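Putative thiol-disulfide isomerase or thioredoxin (Salmonella enterica subsp. enterica serovar Typhimurium, PDB 3L9V) probably catalyses thiol-disulfide exchange as a DsbA-like oxidoreductase, introducing disulfide bonds into substrate proteins. Local coordinates at residues V53-S58 with L73-K78; L63-T68 with L133-F138; F162-V167 with R171-A176; Y155-A160 with A175-K180; P28-S33 with G91-R96. One frame throughout, in Å; residues are numbered along the deposited sequence. Where two conformers were deposited one is given.

From the N terminus, contact 5 opens first, on helix 27-35, at whose start a probable thioredoxin-type CxxC lies, and closes at residues 91-96. Contact 1 lies wholly within that span, joining strand 52-56 to helix 64-77. Contact 2 starts inside contact 1's loop at 63-68 and ends at 133-138, so it crosses both contacts 1 and 5; S58 of contact 1 bonds to its T68 and E135. Contacts 4 and 3 come after the others, contact 3 opening inside the loop of contact 4 and ending on the same stretch of helix 167-182. Contacts 1 and 4 tie helices to the sheet, contacts 2 and 5 tie helices to each other, and contact 3 ties a loop to helix 167-182.

Contact 1. Residues V53-S58 with L73-K78; sequences VKYHVS and LAMVMK
Apolar contacts carry this junction, all of them made by the methyl end of selenomethionine M75. Its CE lies 3.6 Å from CE1 of Y55, approaching the ring obliquely, and 3.9 Å from CG1 of V53. Both side chains meet the M75 chain at about a right angle. The M75 chain runs straight out from helix 64-77 and then bends at its last torsion (chi3 84°), which turns CE against V53, Y55 and the K54 carbonyl. V53 and Y55 are alternate residues on one face of strand 52-56, so the methyl is received by neighbours two residues apart.

Polar surroundings enter through the backbone. M75 CE is 3.8 Å from the carbonyl O of K54, a van der Waals contact; that oxygen accepts a hydrogen bond from NE1 of W71, one turn earlier on the same helix. The amine of K54 leads away to salt bridges with E84 and D39.

The axes of segments 53-56 and 73-77 stay 10.5 Å apart and run nearly antiparallel at 151°. Between the two segments the attachment is therefore dispersion by one long selenomethionine side chain, while W71 and T68 of the same helix supply hydrogen bonds to the strand.

Contact 2. Residues L63-T68 with L133-F138; sequences LGHELT and LQERLF
OE2 of E135 is gripped from two directions. A water donates to E135 OE2 at 2.7 Å, and S58 OG forms a hydrogen bond with it. The same water lies at the edge of the H65 ring, in its plane, 2.8 Å from H65 ND1, so it bridges a histidine and a carboxylate whose own atoms, ND1 of H65 and OE2 of E135, stay 4.0 Å apart. The E135 chain folds at chi2 (-71°), which swings its carboxylate toward helix 64-77. Such closeness would probably stabilise a protonated imidazole, should H65 carry charge.

The direct bond runs from Q134 NE2 to the carbonyl O of T68, 3.1 Å long with an N-H...O angle of 149°. The donor stands above the carbonyl plane. Q134 passes T68 in the opposite direction, and the T68 methyl CG2 packs 3.6 Å from Q134 NE2. At the other end of the amide, OE1 accepts from the backbone N of H56 on the edge strand, so one glutamine fastens helix and strand together. T68 OG1 is itself held by S58 and by H56 ND1.

Here two helices of the segment inserted into the thioredoxin fold meet beside the edge strand of the sheet, the axes of the short segments 64-68 and 133-138 making 114°, an arrangement characteristic of DsbA-like proteins.

Contact 3. Residues F162-V167 with R171-A176; sequences FGAFSV and RSRYAA
The F162 ring meets Y174 through aromatic contact: CD1 of Y174 sits over one face of the F162 ring, displaced toward its rim and 3.5 Å from F162 CE1. The two planes are inclined at 45° with the F162 and Y174 centroids 4.9 Å apart, an oblique pairing. The CA of Y174 adds a CH-pi contact, 4.2 Å from the F162 centroid and over its face. Y174 has CG opposite the backbone N (chi1 -160°), a setting that takes its ring past F162 and lets its hydroxyl bond to N159.

Two hydrogen bonds join the segments. R173 reaches back along an extended chain, and its NH1 donates to the carbonyl O of G163 at 2.7 Å, with that oxygen at the guanidinium edge, in its plane. The same R173 NH1 passes 3.8 Å from the A164 methyl CB. R171 N bonds to V167 O at 2.8 Å, the ordinary link of the first helical turn, which S166 caps through its side chain.

V167 CG1 lies in van der Waals contact with R171 NH1, obliquely to the guanidinium; that NH1 bonds to M36 O. The loop is thus folded back over the first two turns of helix 167-182, with F162 and Y174 both resting on I157 of strand 155-157 and Y174 also on helix 38-43.

Contact 4. Residues Y155-A160 with A175-K180; sequences YHINNA and AAVVRK
Two successive torsions of I157, chi1 -57° and chi2 -68°, send CG1 and then CD1 out toward helix 167-182, where the methyl meets two adjacent valines. In V177 chi1 is 167°, placing CG1 opposite the backbone N and 3.8 Å from I157 CD1. V178 has nearly the same torsion but uses its other branch: V178 CG2 comes within 3.9 Å of I157 CD1 and 4.0 Å of I157 CG1.

The approaches differ too. I157 slides past V177 in the opposite direction, whereas it crosses V178 at about a right angle. All three side chains are buried, and the contact between them is purely apolar: CD1 meets both valines, and CG1 also reaches V178. L181, further along the helix, touches I157 as well, and V149 and V151 of the neighbouring strand continue the same layer.

Beyond I157, N158 OD1 accepts from A160 N at 2.9 Å, an Asx turn. Hairpin strands 148-151 and 155-157 followed by a helix packed on one face of the sheet make up the beta-beta-alpha half with which thioredoxin folds end.

Contact 5. Residues P28-S33 with G91-R96; sequences PCYAFS and GMVEKR
One face of the Y30 ring is covered by selenomethionine M92, whose CB sits over the ring centre, 3.8 Å from the Y30 centroid and only 7° off the normal, a CH-pi contact. M92 CG follows at 3.6 Å from Y30 CG. The M92 chain bends at chi2 (-72°), which leaves SE obliquely placed, 5.0 Å from the Y30 centroid, in a Met-aromatic contact. Near the far end of the ring, V93 CG2 lies 3.2 Å from Y30 OH, a tight approach, and 4.0 Å from Y30 CZ.

On helix 27-35, at whose start the probable CxxC lies, Y30 directly follows C29, and M92 also touches P27 between the two cysteines. A bound polyether, probably from the crystallisation liquor, lies close to the M92 side chain. K95 NZ reaches back to bond M92 O at 2.6 Å.

With CH-pi, Met-aromatic and apolar contacts but no hydrogen bond between the segments, non-directional forces hold the end of helix 80-93 against the helix of the probable redox site.

Contact 1. Residues V53-S58 with L73-K78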
# COMPACT_ATOMS: atom_id res chain seq x y z
N VAL A 53 -7.39 -2.35 0.14
CA VAL A 53 -6.49 -2.52 -0.99
C VAL A 53 -5.34 -1.53 -0.89
O VAL A 53 -5.56 -0.37 -0.52
CB VAL A 53 -7.24 -2.29 -2.31
CG1 VAL A 53 -6.35 -2.59 -3.48
CG2 VAL A 53 -8.50 -3.17 -2.36
N LYS A 54 -4.12 -1.97 -1.23
CA LYS A 54 -2.96 -1.10 -1.21
C LYS A 54 -2.39 -0.88 -2.59
O LYS A 54 -2.23 -1.81 -3.40
CB LYS A 54 -1.86 -1.65 -0.26
CG LYS A 54 -2.35 -1.92 1.13
CD LYS A 54 -1.19 -2.26 2.07
CE LYS A 54 -0.27 -1.08 2.25
NZ LYS A 54 0.79 -1.28 3.29
N TYR A 55 -2.05 0.37 -2.83
CA TYR A 55 -1.48 0.75 -4.08
C TYR A 55 -0.15 1.41 -3.83
O TYR A 55 -0.04 2.27 -2.97
CB TYR A 55 -2.38 1.77 -4.78
CG TYR A 55 -3.78 1.28 -5.07
CD1 TYR A 55 -4.00 0.11 -5.78
CD2 TYR A 55 -4.89 2.04 -4.69
CE1 TYR A 55 -5.29 -0.32 -6.08
CE2 TYR A 55 -6.19 1.62 -4.98
CZ TYR A 55 -6.38 0.45 -5.68
OH TYR A 55 -7.65 0.04 -5.95
N HIS A 56 0.83 1.04 -4.65
CA HIS A 56 2.18 1.59 -4.57
C HIS A 56 2.33 2.88 -5.37
O HIS A 56 1.72 3.04 -6.44
CB HIS A 56 3.21 0.55 -5.03
CG HIS A 56 4.59 0.84 -4.54
ND1 HIS A 56 5.54 1.50 -5.30
CD2 HIS A 56 5.18 0.63 -3.34
CE1 HIS A 56 6.63 1.67 -4.60
NE2 HIS A 56 6.45 1.13 -3.40
N VAL A 57 3.14 3.80 -4.86
CA VAL A 57 3.34 5.08 -5.52
C VAL A 57 4.77 5.14 -6.04
O VAL A 57 5.71 4.67 -5.39
CB VAL A 57 3.03 6.30 -4.60
CG1 VAL A 57 1.71 6.09 -3.84
CG2 VAL A 57 4.16 6.57 -3.66
N SER A 58 4.92 5.74 -7.22
CA SER A 58 6.14 5.66 -7.99
C SER A 58 7.04 6.84 -7.74
O SER A 58 8.23 6.77 -8.00
CB SER A 58 5.80 5.60 -9.49
OG SER A 58 5.01 4.46 -9.72
N LEU A 73 2.40 -6.58 -10.32
CA LEU A 73 2.52 -8.01 -10.63
C LEU A 73 2.01 -8.83 -9.45
O LEU A 73 1.20 -9.75 -9.62
CB LEU A 73 3.98 -8.38 -11.00
CG LEU A 73 4.17 -9.86 -11.31
CD1 LEU A 73 3.29 -10.30 -12.50
CD2 LEU A 73 5.66 -10.15 -11.56
N ALA A 74 2.49 -8.49 -8.25
CA ALA A 74 1.95 -9.05 -7.02
C ALA A 74 0.41 -9.03 -6.99
O ALA A 74 -0.22 -10.02 -6.65
CB ALA A 74 2.49 -8.27 -5.81
N MSE A 75 -0.19 -7.88 -7.27
CA MSE A 75 -1.65 -7.79 -7.26
C MSE A 75 -2.26 -8.76 -8.30
O MSE A 75 -3.14 -9.56 -7.98
CB MSE A 75 -2.12 -6.35 -7.54
CG MSE A 75 -1.59 -5.27 -6.55
SE MSE A 75 -2.12 -3.43 -7.13
CE MSE A 75 -3.86 -3.59 -6.29
N VAL A 76 -1.79 -8.72 -9.53
CA VAL A 76 -2.29 -9.66 -10.54
C VAL A 76 -2.20 -11.11 -10.04
O VAL A 76 -3.13 -11.89 -10.24
CB VAL A 76 -1.57 -9.49 -11.88
CG1 VAL A 76 -1.93 -10.64 -12.84
CG2 VAL A 76 -1.93 -8.14 -12.49
N MSE A 77 -1.10 -11.45 -9.35
CA MSE A 77 -0.84 -12.83 -8.93
C MSE A 77 -1.42 -13.15 -7.56
O MSE A 77 -1.34 -14.28 -7.11
CB MSE A 77 0.67 -13.13 -8.88
CG MSE A 77 1.36 -13.18 -10.23
SE MSE A 77 3.32 -13.37 -10.04
CE MSE A 77 3.42 -14.95 -8.93
N LYS A 78 -2.02 -12.17 -6.90
CA LYS A 78 -2.61 -12.40 -5.58
C LYS A 78 -1.55 -12.77 -4.57
O LYS A 78 -1.78 -13.63 -3.70
CB LYS A 78 -3.68 -13.50 -5.65
CG LYS A 78 -4.82 -13.11 -6.58
CD LYS A 78 -5.89 -14.19 -6.67
CE LYS A 78 -7.00 -13.76 -7.62
NZ LYS A 78 -7.94 -14.87 -7.96

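Contact 2. Residues L63-T68 with L133-F138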
# COMPACT_ATOMS: atom_id res chain seq x y z
N LEU A 63 13.96 3.50 -7.30
CA LEU A 63 13.27 2.37 -7.93
C LEU A 63 11.75 2.55 -7.94
O LEU A 63 11.01 1.60 -8.17
CB LEU A 63 13.67 1.05 -7.24
CG LEU A 63 15.16 0.64 -7.38
CD1 LEU A 63 15.55 -0.50 -6.45
CD2 LEU A 63 15.52 0.28 -8.82
N GLY A 64 11.30 3.78 -7.71
CA GLY A 64 9.87 4.05 -7.57
C GLY A 64 9.00 3.32 -8.57
O GLY A 64 8.02 2.67 -8.23
N HIS A 65 9.36 3.43 -9.84
CA HIS A 65 8.48 2.91 -10.88
C HIS A 65 8.59 1.42 -11.00
O HIS A 65 7.62 0.75 -11.35
CB HIS A 65 8.80 3.57 -12.22
CG HIS A 65 8.35 4.99 -12.32
ND1 HIS A 65 7.09 5.34 -12.76
CD2 HIS A 65 8.98 6.15 -12.02
CE1 HIS A 65 6.98 6.66 -12.74
NE2 HIS A 65 8.12 7.17 -12.30
N GLU A 66 9.78 0.89 -10.71
CA GLU A 66 10.02 -0.56 -10.78
C GLU A 66 9.26 -1.30 -9.68
O GLU A 66 8.70 -2.37 -9.90
CB GLU A 66 11.52 -0.86 -10.66
CG GLU A 66 12.33 -0.53 -11.90
CD GLU A 66 12.90 0.89 -11.91
OE1 GLU A 66 12.47 1.75 -11.09
OE2 GLU A 66 13.76 1.17 -12.76
N LEU A 67 9.26 -0.73 -8.48
CA LEU A 67 8.49 -1.27 -7.38
C LEU A 67 6.97 -1.24 -7.70
O LEU A 67 6.29 -2.22 -7.50
CB LEU A 67 8.82 -0.53 -6.08
CG LEU A 67 10.27 -0.87 -5.63
CD1 LEU A 67 10.73 0.08 -4.56
CD2 LEU A 67 10.33 -2.31 -5.11
N THR A 68 6.47 -0.11 -8.20
CA THR A 68 5.06 -0.03 -8.58
C THR A 68 4.65 -1.14 -9.57
O THR A 68 3.59 -1.72 -9.44
CB THR A 68 4.70 1.37 -9.17
OG1 THR A 68 4.84 2.37 -8.14
CG2 THR A 68 3.23 1.42 -9.75
N LEU A 133 -3.67 1.43 -13.54
CA LEU A 133 -4.64 1.68 -12.50
C LEU A 133 -4.02 2.43 -11.30
O LEU A 133 -4.62 3.38 -10.78
CB LEU A 133 -5.27 0.37 -12.02
CG LEU A 133 -6.25 0.57 -10.85
CD1 LEU A 133 -7.54 1.28 -11.30
CD2 LEU A 133 -6.56 -0.76 -10.18
N GLN A 134 -2.82 2.00 -10.88
CA GLN A 134 -2.19 2.63 -9.71
C GLN A 134 -1.90 4.10 -9.95
O GLN A 134 -2.10 4.95 -9.06
CB GLN A 134 -0.93 1.88 -9.27
CG GLN A 134 -1.23 0.48 -8.68
CD GLN A 134 0.05 -0.27 -8.34
OE1 GLN A 134 0.53 -0.22 -7.20
NE2 GLN A 134 0.61 -0.98 -9.33
N GLU A 135 -1.44 4.39 -11.16
CA GLU A 135 -1.09 5.76 -11.50
C GLU A 135 -2.37 6.59 -11.72
O GLU A 135 -2.40 7.77 -11.39
CB GLU A 135 -0.19 5.79 -12.73
CG GLU A 135 1.12 4.99 -12.59
CD GLU A 135 2.13 5.63 -11.61
OE1 GLU A 135 1.80 6.65 -10.97
OE2 GLU A 135 3.27 5.10 -11.49
N ARG A 136 -3.41 5.96 -12.26
CA ARG A 136 -4.69 6.64 -12.45
C ARG A 136 -5.28 7.01 -11.09
O ARG A 136 -5.64 8.17 -10.85
CB ARG A 136 -5.67 5.74 -13.24
CG ARG A 136 -7.08 6.28 -13.36
CD ARG A 136 -7.83 5.69 -14.58
NE ARG A 136 -8.18 4.29 -14.40
CZ ARG A 136 -7.50 3.26 -14.94
NH1 ARG A 136 -6.43 3.47 -15.69
NH2 ARG A 136 -7.91 2.03 -14.71
N LEU A 137 -5.34 6.04 -10.19
CA LEU A 137 -5.96 6.28 -8.89
C LEU A 137 -5.16 7.28 -8.05
O LEU A 137 -5.74 7.98 -7.20
CB LEU A 137 -6.23 4.97 -8.17
CG LEU A 137 -7.18 4.03 -8.92
CD1 LEU A 137 -7.31 2.66 -8.22
CD2 LEU A 137 -8.56 4.68 -9.12
N PHE A 138 -3.85 7.37 -8.29
CA PHE A 138 -3.02 8.35 -7.58
C PHE A 138 -3.61 9.71 -7.88
O PHE A 138 -3.72 10.54 -7.00
CB PHE A 138 -1.56 8.28 -8.03
CG PHE A 138 -0.62 9.25 -7.31
CD1 PHE A 138 0.13 8.84 -6.22
CD2 PHE A 138 -0.46 10.55 -7.75
CE1 PHE A 138 1.00 9.72 -5.56
CE2 PHE A 138 0.41 11.43 -7.10
CZ PHE A 138 1.14 11.00 -6.01
O HOH W 1 4.85 3.76 -13.18

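Contact 3. Residues F162-V167 with R171-A176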
# COMPACT_ATOMS: atom_id res chain seq x y z
N PHE A 162 -2.89 12.65 14.91
CA PHE A 162 -3.00 11.67 15.99
C PHE A 162 -1.87 11.87 17.00
O PHE A 162 -0.77 12.25 16.63
CB PHE A 162 -2.99 10.23 15.45
CG PHE A 162 -4.21 9.89 14.65
CD1 PHE A 162 -4.24 10.10 13.29
CD2 PHE A 162 -5.34 9.42 15.27
CE1 PHE A 162 -5.38 9.82 12.55
CE2 PHE A 162 -6.49 9.15 14.54
CZ PHE A 162 -6.51 9.34 13.18
N GLY A 163 -2.17 11.65 18.27
CA GLY A 163 -1.17 11.76 19.32
C GLY A 163 -1.20 10.53 20.20
O GLY A 163 -2.26 9.98 20.48
N ALA A 164 -0.02 10.08 20.63
CA ALA A 164 0.07 8.97 21.57
C ALA A 164 1.49 8.86 22.11
O ALA A 164 2.44 9.24 21.43
CB ALA A 164 -0.32 7.67 20.88
N PHE A 165 1.64 8.34 23.32
CA PHE A 165 2.95 8.04 23.85
C PHE A 165 3.37 6.61 23.55
O PHE A 165 4.51 6.23 23.81
CB PHE A 165 2.99 8.26 25.37
CG PHE A 165 2.71 9.66 25.78
CD1 PHE A 165 3.17 10.71 25.02
CD2 PHE A 165 2.00 9.92 26.94
CE1 PHE A 165 2.91 12.01 25.41
CE2 PHE A 165 1.74 11.21 27.31
CZ PHE A 165 2.20 12.26 26.55
N SER A 166 2.46 5.82 23.01
CA SER A 166 2.75 4.42 22.75
C SER A 166 2.26 3.95 21.38
O SER A 166 1.31 4.50 20.82
CB SER A 166 2.18 3.53 23.87
OG SER A 166 0.75 3.56 23.88
N VAL A 167 2.92 2.92 20.85
CA VAL A 167 2.52 2.32 19.60
C VAL A 167 1.08 1.85 19.73
O VAL A 167 0.26 2.04 18.83
CB VAL A 167 3.40 1.12 19.26
CG1 VAL A 167 2.76 0.29 18.15
CG2 VAL A 167 4.76 1.58 18.85
N ARG A 171 -1.90 3.13 17.44
CA ARG A 171 -2.58 2.16 16.59
C ARG A 171 -4.10 2.12 16.85
O ARG A 171 -4.91 2.13 15.92
CB ARG A 171 -1.98 0.78 16.82
CG ARG A 171 -2.76 -0.37 16.21
CD ARG A 171 -2.02 -1.71 16.39
NE ARG A 171 -2.02 -2.18 17.78
CZ ARG A 171 -0.95 -2.54 18.48
NH1 ARG A 171 0.26 -2.50 17.95
NH2 ARG A 171 -1.10 -2.96 19.72
N SER A 172 -4.47 2.06 18.12
CA SER A 172 -5.88 2.00 18.49
C SER A 172 -6.64 3.25 18.07
O SER A 172 -7.78 3.16 17.60
CB SER A 172 -6.04 1.80 20.00
OG SER A 172 -5.45 0.59 20.42
N ARG A 173 -6.02 4.41 18.24
CA ARG A 173 -6.71 5.65 17.89
C ARG A 173 -6.86 5.81 16.39
O ARG A 173 -7.90 6.24 15.92
CB ARG A 173 -6.03 6.86 18.53
CG ARG A 173 -6.17 6.83 20.04
CD ARG A 173 -5.18 7.76 20.73
NE ARG A 173 -5.19 7.48 22.15
CZ ARG A 173 -4.38 8.05 23.04
NH1 ARG A 173 -3.48 8.94 22.66
NH2 ARG A 173 -4.48 7.71 24.32
N TYR A 174 -5.83 5.43 15.64
CA TYR A 174 -5.88 5.49 14.18
C TYR A 174 -6.99 4.57 13.65
O TYR A 174 -7.82 4.98 12.84
CB TYR A 174 -4.53 5.11 13.58
CG TYR A 174 -4.30 5.57 12.15
CD1 TYR A 174 -3.69 6.79 11.88
CD2 TYR A 174 -4.70 4.78 11.08
CE1 TYR A 174 -3.48 7.21 10.58
CE2 TYR A 174 -4.49 5.19 9.77
CZ TYR A 174 -3.89 6.39 9.53
OH TYR A 174 -3.68 6.78 8.23
N ALA A 175 -7.00 3.33 14.13
CA ALA A 175 -8.01 2.36 13.73
C ALA A 175 -9.43 2.77 14.17
O ALA A 175 -10.40 2.49 13.46
CB ALA A 175 -7.68 0.96 14.26
N ALA A 176 -9.54 3.41 15.33
CA ALA A 176 -10.83 3.85 15.85
C ALA A 176 -11.47 4.83 14.88
O ALA A 176 -12.66 4.75 14.58
CB ALA A 176 -10.69 4.47 17.24

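Contact 4. Residues Y155-A160 with A175-K180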
# COMPACT_ATOMS: atom_id res chain seq x y z
N TYR A 155 -13.03 9.80 2.43
CA TYR A 155 -12.34 10.40 3.57
C TYR A 155 -10.86 10.06 3.54
O TYR A 155 -10.50 8.89 3.42
CB TYR A 155 -12.94 9.90 4.90
CG TYR A 155 -14.45 9.96 4.97
CD1 TYR A 155 -15.13 11.18 4.98
CD2 TYR A 155 -15.20 8.80 5.05
CE1 TYR A 155 -16.52 11.24 5.06
CE2 TYR A 155 -16.59 8.84 5.12
CZ TYR A 155 -17.24 10.06 5.12
OH TYR A 155 -18.60 10.10 5.19
N HIS A 156 -10.03 11.10 3.60
CA HIS A 156 -8.58 10.95 3.71
C HIS A 156 -8.17 11.09 5.17
O HIS A 156 -8.43 12.11 5.79
CB HIS A 156 -7.86 12.00 2.85
CG HIS A 156 -6.36 11.97 2.99
ND1 HIS A 156 -5.61 13.12 3.15
CD2 HIS A 156 -5.48 10.95 3.00
CE1 HIS A 156 -4.33 12.80 3.24
NE2 HIS A 156 -4.22 11.49 3.16
N ILE A 157 -7.57 10.06 5.73
CA ILE A 157 -7.16 10.12 7.13
C ILE A 157 -6.00 11.11 7.26
O ILE A 157 -5.10 11.12 6.43
CB ILE A 157 -6.81 8.73 7.69
CG1 ILE A 157 -8.00 7.76 7.53
CG2 ILE A 157 -6.34 8.85 9.16
CD1 ILE A 157 -9.26 8.10 8.41
N ASN A 158 -6.03 11.96 8.28
CA ASN A 158 -4.91 12.88 8.51
C ASN A 158 -3.86 12.25 9.44
O ASN A 158 -4.02 12.30 10.66
CB ASN A 158 -5.42 14.21 9.10
CG ASN A 158 -4.31 15.24 9.28
OD1 ASN A 158 -3.14 14.92 9.11
ND2 ASN A 158 -4.67 16.47 9.63
N ASN A 159 -2.80 11.67 8.89
CA ASN A 159 -1.81 10.98 9.74
C ASN A 159 -1.27 11.92 10.83
O ASN A 159 -0.88 11.49 11.92
CB ASN A 159 -0.60 10.53 8.91
CG ASN A 159 -0.98 9.60 7.74
OD1 ASN A 159 -1.96 8.87 7.80
ND2 ASN A 159 -0.19 9.64 6.67
N ALA A 160 -1.23 13.20 10.53
CA ALA A 160 -0.52 14.11 11.41
C ALA A 160 -1.45 14.69 12.47
O ALA A 160 -1.08 15.63 13.17
CB ALA A 160 0.16 15.19 10.59
N ALA A 175 -7.00 3.33 14.13
CA ALA A 175 -8.01 2.36 13.73
C ALA A 175 -9.43 2.77 14.17
O ALA A 175 -10.40 2.49 13.46
CB ALA A 175 -7.68 0.96 14.26
N ALA A 176 -9.54 3.41 15.33
CA ALA A 176 -10.83 3.85 15.85
C ALA A 176 -11.47 4.83 14.88
O ALA A 176 -12.66 4.75 14.58
CB ALA A 176 -10.69 4.47 17.24
N VAL A 177 -10.67 5.75 14.36
CA VAL A 177 -11.16 6.70 13.39
C VAL A 177 -11.56 6.04 12.07
O VAL A 177 -12.60 6.35 11.50
CB VAL A 177 -10.17 7.87 13.18
CG1 VAL A 177 -10.55 8.68 11.95
CG2 VAL A 177 -10.15 8.75 14.42
N VAL A 178 -10.75 5.10 11.59
CA VAL A 178 -11.12 4.37 10.39
C VAL A 178 -12.39 3.57 10.58
O VAL A 178 -13.27 3.57 9.72
CB VAL A 178 -10.00 3.46 9.91
CG1 VAL A 178 -10.53 2.53 8.79
CG2 VAL A 178 -8.87 4.33 9.42
N ARG A 179 -12.47 2.88 11.71
CA ARG A 179 -13.68 2.17 12.11
C ARG A 179 -14.92 3.10 12.06
O ARG A 179 -15.91 2.79 11.40
CB ARG A 179 -13.50 1.58 13.52
CG ARG A 179 -14.69 0.71 14.03
CD ARG A 179 -14.69 0.62 15.57
NE ARG A 179 -15.04 1.91 16.14
CZ ARG A 179 -14.51 2.45 17.24
NH1 ARG A 179 -13.57 1.81 17.93
NH2 ARG A 179 -14.92 3.64 17.64
N LYS A 180 -14.84 4.23 12.76
CA LYS A 180 -15.94 5.21 12.74
C LYS A 180 -16.41 5.56 11.32
O LYS A 180 -17.59 5.58 11.03
CB LYS A 180 -15.52 6.47 13.48
CG LYS A 180 -16.48 7.64 13.28
CD LYS A 180 -16.12 8.82 14.19
CE LYS A 180 -14.78 9.44 13.78
NZ LYS A 180 -14.33 10.46 14.78

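Contact 5. Residues P28-S33 with G91-R96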
# COMPACT_ATOMS: atom_id res chain seq x y z
N PRO A 28 7.12 5.63 7.55
CA PRO A 28 5.85 5.42 8.24
C PRO A 28 5.02 4.29 7.61
O PRO A 28 4.28 3.64 8.33
CB PRO A 28 5.14 6.77 8.09
CG PRO A 28 6.20 7.74 7.78
CD PRO A 28 7.26 7.00 7.03
N CYS A 29 5.14 4.09 6.29
CA CYS A 29 4.47 2.96 5.62
C CYS A 29 5.03 1.65 6.14
O CYS A 29 4.28 0.73 6.45
CB CYS A 29 4.64 3.03 4.10
SG CYS A 29 4.00 4.53 3.31
N TYR A 30 6.36 1.56 6.25
CA TYR A 30 6.99 0.40 6.85
C TYR A 30 6.41 0.16 8.22
O TYR A 30 6.02 -0.96 8.57
CB TYR A 30 8.51 0.64 6.99
CG TYR A 30 9.23 -0.44 7.77
CD1 TYR A 30 9.19 -1.77 7.35
CD2 TYR A 30 9.97 -0.13 8.92
CE1 TYR A 30 9.86 -2.76 8.04
CE2 TYR A 30 10.65 -1.13 9.62
CZ TYR A 30 10.59 -2.43 9.17
OH TYR A 30 11.24 -3.42 9.86
N ALA A 31 6.35 1.22 9.03
CA ALA A 31 5.80 1.09 10.37
C ALA A 31 4.33 0.61 10.35
O ALA A 31 3.96 -0.30 11.11
CB ALA A 31 5.95 2.42 11.16
N PHE A 32 3.49 1.21 9.51
CA PHE A 32 2.07 0.80 9.50
C PHE A 32 1.92 -0.69 9.15
O PHE A 32 1.10 -1.41 9.73
CB PHE A 32 1.25 1.61 8.49
CG PHE A 32 0.82 2.96 8.99
CD1 PHE A 32 1.44 3.55 10.09
CD2 PHE A 32 -0.20 3.65 8.35
CE1 PHE A 32 1.04 4.80 10.54
CE2 PHE A 32 -0.60 4.90 8.80
CZ PHE A 32 0.02 5.47 9.89
N SER A 33 2.71 -1.14 8.17
CA SER A 33 2.53 -2.48 7.62
C SER A 33 3.21 -3.53 8.50
O SER A 33 2.63 -4.57 8.80
CB SER A 33 3.13 -2.54 6.21
OG SER A 33 3.32 -3.88 5.79
N GLY A 91 14.29 -3.68 1.75
CA GLY A 91 14.69 -2.28 1.75
C GLY A 91 15.02 -1.78 3.15
O GLY A 91 16.20 -1.64 3.51
N MSE A 92 13.98 -1.51 3.93
CA MSE A 92 14.10 -0.95 5.28
C MSE A 92 15.02 -1.75 6.20
O MSE A 92 15.82 -1.18 6.94
CB MSE A 92 12.71 -0.92 5.92
CG MSE A 92 11.76 0.04 5.25
SE MSE A 92 12.29 1.87 5.65
CE MSE A 92 11.03 2.74 4.38
N VAL A 93 14.88 -3.07 6.20
CA VAL A 93 15.64 -3.90 7.13
C VAL A 93 17.05 -4.20 6.63
O VAL A 93 18.04 -3.81 7.25
CB VAL A 93 14.89 -5.20 7.50
CG1 VAL A 93 15.75 -6.08 8.39
CG2 VAL A 93 13.57 -4.86 8.20
N GLU A 94 17.14 -4.87 5.48
CA GLU A 94 18.40 -5.38 4.96
C GLU A 94 19.19 -4.39 4.08
O GLU A 94 20.37 -4.60 3.80
CB GLU A 94 18.16 -6.71 4.24
CG GLU A 94 18.13 -7.90 5.18
CD GLU A 94 17.45 -9.13 4.58
OE1 GLU A 94 17.49 -9.30 3.33
OE2 GLU A 94 16.86 -9.92 5.35
N LYS A 95 18.54 -3.33 3.64
CA LYS A 95 19.20 -2.30 2.84
C LYS A 95 19.82 -2.89 1.57
O LYS A 95 20.93 -2.51 1.19
CB LYS A 95 20.27 -1.58 3.66
CG LYS A 95 19.89 -1.28 5.11
CD LYS A 95 18.99 -0.08 5.21
CE LYS A 95 19.00 0.54 6.60
NZ LYS A 95 18.10 -0.15 7.58
N ARG A 96 19.13 -3.82 0.93
CA ARG A 96 19.61 -4.36 -0.33
C ARG A 96 18.52 -4.30 -1.39
O ARG A 96 18.08 -5.32 -1.91
CB ARG A 96 20.19 -5.77 -0.17
CG ARG A 96 19.18 -6.84 0.24
CD ARG A 96 19.84 -7.93 1.08
NE ARG A 96 21.10 -8.39 0.52
CZ ARG A 96 22.17 -8.73 1.24
NH1 ARG A 96 22.12 -8.65 2.57
NH2 ARG A 96 23.28 -9.13 0.65